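Local atomic coordinates of basic helix-loop-helix, putative, expressed (Oryza sativa subsp. japonica, PDB entry 5LW0), a protein that binds ADP-ribose through its macrodomain and probably acts in DNA interstrand crosslink repair. Residues A[126-131]-A[138-143]. Numbering follows the deposited sequence.
Sequences ANAANW and GGVNAA. With AR6 ([(2R,3S,4R,5R)-5-(6-aminopurin-9-yl)-3,4-dihydroxy-oxolan-2-yl]methyl [hydroxy-[[(2R,3S,4R,5S)-3,4,5-trihydroxyoxolan-2-yl]methoxy]phosphoryl] hydrogen phosphate), chain C.
Asn-127 and Asn-141 meet amide to amide where strand 124-128 of the macrodomain faces the first turn of helix 139-148, beside bound ADP-ribose. CG of Asn-127 is anti to its backbone N (chi1 178°), carrying the amide toward the helix, and ND2 gives a nearly straight hydrogen bond to OD1 of Asn-141 (2.9 Å, 175°), the amide planes 17° apart. CG1 of Val-140 lies 3.6 Å from CB of Ala-128; methyl-sized Ala-128 also fits against the pyrophosphate, its CB 3.4 Å from ligand O3A. N of Val-140 donates to O2A (2.8 Å), and Gly-139 is apt because a CB there would clash with that oxygen and its positive phi is easy for glycine. A water links O2A to Ala-128 O and Asn-141 N. ND2 of Asn-130 donates to O2D of the distal ribose and to Lys-134 O. Farther out, ND2 of Asn-141 is held by the carbonyls of Lys-134 and Gly-136, and ND2 of Asn-127 reaches His-190 ND1. A leucine in place of Asn-127 would probably leave OD1 of Asn-141 with one donor fewer and His-190 ND1 without its mate. A second water donates to that OD1 (2.7 Å) and accepts from Asn-130 N.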
# COMPACT_ATOMS: atom_id res chain seq x y z
N ALA A 126 1.09 -2.97 -2.56
CA ALA A 126 1.96 -2.03 -1.81
C ALA A 126 2.41 -2.61 -0.50
O ALA A 126 1.66 -3.37 0.15
CB ALA A 126 1.21 -0.76 -1.57
N ASN A 127 3.60 -2.23 -0.08
CA ASN A 127 4.17 -2.62 1.18
C ASN A 127 4.44 -1.42 2.06
O ASN A 127 4.88 -0.39 1.59
CB ASN A 127 5.45 -3.34 0.89
CG ASN A 127 6.17 -3.76 2.15
OD1 ASN A 127 5.52 -4.14 3.13
ND2 ASN A 127 7.50 -3.71 2.12
N ALA A 128 4.11 -1.51 3.36
CA ALA A 128 4.47 -0.49 4.28
C ALA A 128 5.88 -0.81 4.79
O ALA A 128 6.07 -1.57 5.72
CB ALA A 128 3.46 -0.41 5.41
N ALA A 129 6.83 -0.18 4.15
CA ALA A 129 8.23 -0.54 4.30
C ALA A 129 8.85 0.15 5.45
O ALA A 129 8.30 1.08 6.04
CB ALA A 129 8.96 -0.18 2.98
N ASN A 130 10.11 -0.24 5.76
CA ASN A 130 11.00 0.60 6.58
C ASN A 130 12.07 1.30 5.71
O ASN A 130 12.25 0.96 4.54
CB ASN A 130 11.64 -0.25 7.70
CG ASN A 130 12.43 -1.40 7.16
OD1 ASN A 130 13.44 -1.20 6.49
ND2 ASN A 130 11.94 -2.62 7.37
N TRP A 131 12.76 2.27 6.28
CA TRP A 131 13.57 3.17 5.46
C TRP A 131 14.75 2.47 4.81
O TRP A 131 15.27 2.92 3.81
CB TRP A 131 13.99 4.41 6.23
CG TRP A 131 15.11 4.23 7.27
CD1 TRP A 131 14.96 4.03 8.60
CD2 TRP A 131 16.53 4.39 7.04
NE1 TRP A 131 16.21 4.04 9.21
CE2 TRP A 131 17.17 4.28 8.28
CE3 TRP A 131 17.30 4.68 5.91
CZ2 TRP A 131 18.56 4.34 8.41
CZ3 TRP A 131 18.68 4.74 6.04
CH2 TRP A 131 19.29 4.54 7.28
N GLY A 138 8.02 -7.41 11.62
CA GLY A 138 6.59 -7.51 11.77
C GLY A 138 5.79 -6.67 10.75
O GLY A 138 6.34 -6.17 9.74
N GLY A 139 4.50 -6.62 10.99
CA GLY A 139 3.57 -5.97 10.09
C GLY A 139 3.53 -6.53 8.69
O GLY A 139 3.95 -7.69 8.36
N VAL A 140 3.02 -5.71 7.80
CA VAL A 140 2.83 -6.16 6.46
C VAL A 140 4.14 -6.36 5.75
O VAL A 140 4.28 -7.26 4.91
CB VAL A 140 1.89 -5.21 5.68
CG1 VAL A 140 2.58 -3.94 5.33
CG2 VAL A 140 1.41 -5.90 4.43
N ASN A 141 5.18 -5.60 6.13
CA ASN A 141 6.51 -5.78 5.53
C ASN A 141 7.05 -7.20 5.75
O ASN A 141 7.48 -7.86 4.82
CB ASN A 141 7.45 -4.76 6.11
CG ASN A 141 8.83 -4.83 5.51
OD1 ASN A 141 9.07 -4.36 4.44
ND2 ASN A 141 9.78 -5.45 6.26
N ALA A 142 6.88 -7.70 6.98
CA ALA A 142 7.30 -9.10 7.24
C ALA A 142 6.54 -10.09 6.43
O ALA A 142 7.11 -11.02 5.87
CB ALA A 142 7.15 -9.39 8.72
N ALA A 143 5.23 -9.88 6.33
CA ALA A 143 4.39 -10.79 5.60
C ALA A 143 4.73 -10.85 4.13
O ALA A 143 4.74 -11.91 3.55
CB ALA A 143 2.92 -10.39 5.80
N1 AR6 C . -2.41 -8.15 4.91
C2 AR6 C . -3.10 -6.99 4.92
N3 AR6 C . -2.92 -6.04 5.81
C4 AR6 C . -2.00 -6.18 6.81
C5 AR6 C . -1.19 -7.36 6.87
C6 AR6 C . -1.43 -8.38 5.84
N6 AR6 C . -0.74 -9.50 5.79
N7 AR6 C . -0.33 -7.21 7.99
C8 AR6 C . -0.59 -5.99 8.51
N9 AR6 C . -1.59 -5.35 7.80
PA AR6 C . 2.21 -1.91 9.42
PB AR6 C . 3.20 0.90 9.35
C1' AR6 C . -2.10 -4.00 7.95
O1A AR6 C . 2.49 -1.91 10.94
O1B AR6 C . 2.32 1.34 10.49
C1D AR6 C . 6.83 -2.64 9.33
O1D AR6 C . 7.17 -3.89 9.91
C2' AR6 C . -2.22 -3.44 9.36
O2' AR6 C . -3.37 -3.98 10.09
O2A AR6 C . 2.65 -3.06 8.60
O2B AR6 C . 3.38 1.78 8.16
C2D AR6 C . 8.11 -2.02 8.69
O2D AR6 C . 9.32 -2.81 9.02
C3' AR6 C . -2.27 -1.96 9.07
O3' AR6 C . -3.61 -1.51 8.75
O3A AR6 C . 2.79 -0.55 8.75
C3D AR6 C . 8.18 -0.62 9.24
O3D AR6 C . 9.27 -0.62 10.20
C4' AR6 C . -1.36 -1.80 7.83
O4' AR6 C . -1.13 -3.10 7.33
C4D AR6 C . 6.82 -0.38 9.94
O4D AR6 C . 6.26 -1.68 10.27
C5' AR6 C . -0.04 -1.15 8.12
O5' AR6 C . 0.59 -1.70 9.30
C5D AR6 C . 5.76 0.30 9.08
O5D AR6 C . 4.67 0.61 9.97
O HOH W 1 5.10 -3.13 7.75
O HOH W 2 11.17 -2.62 4.14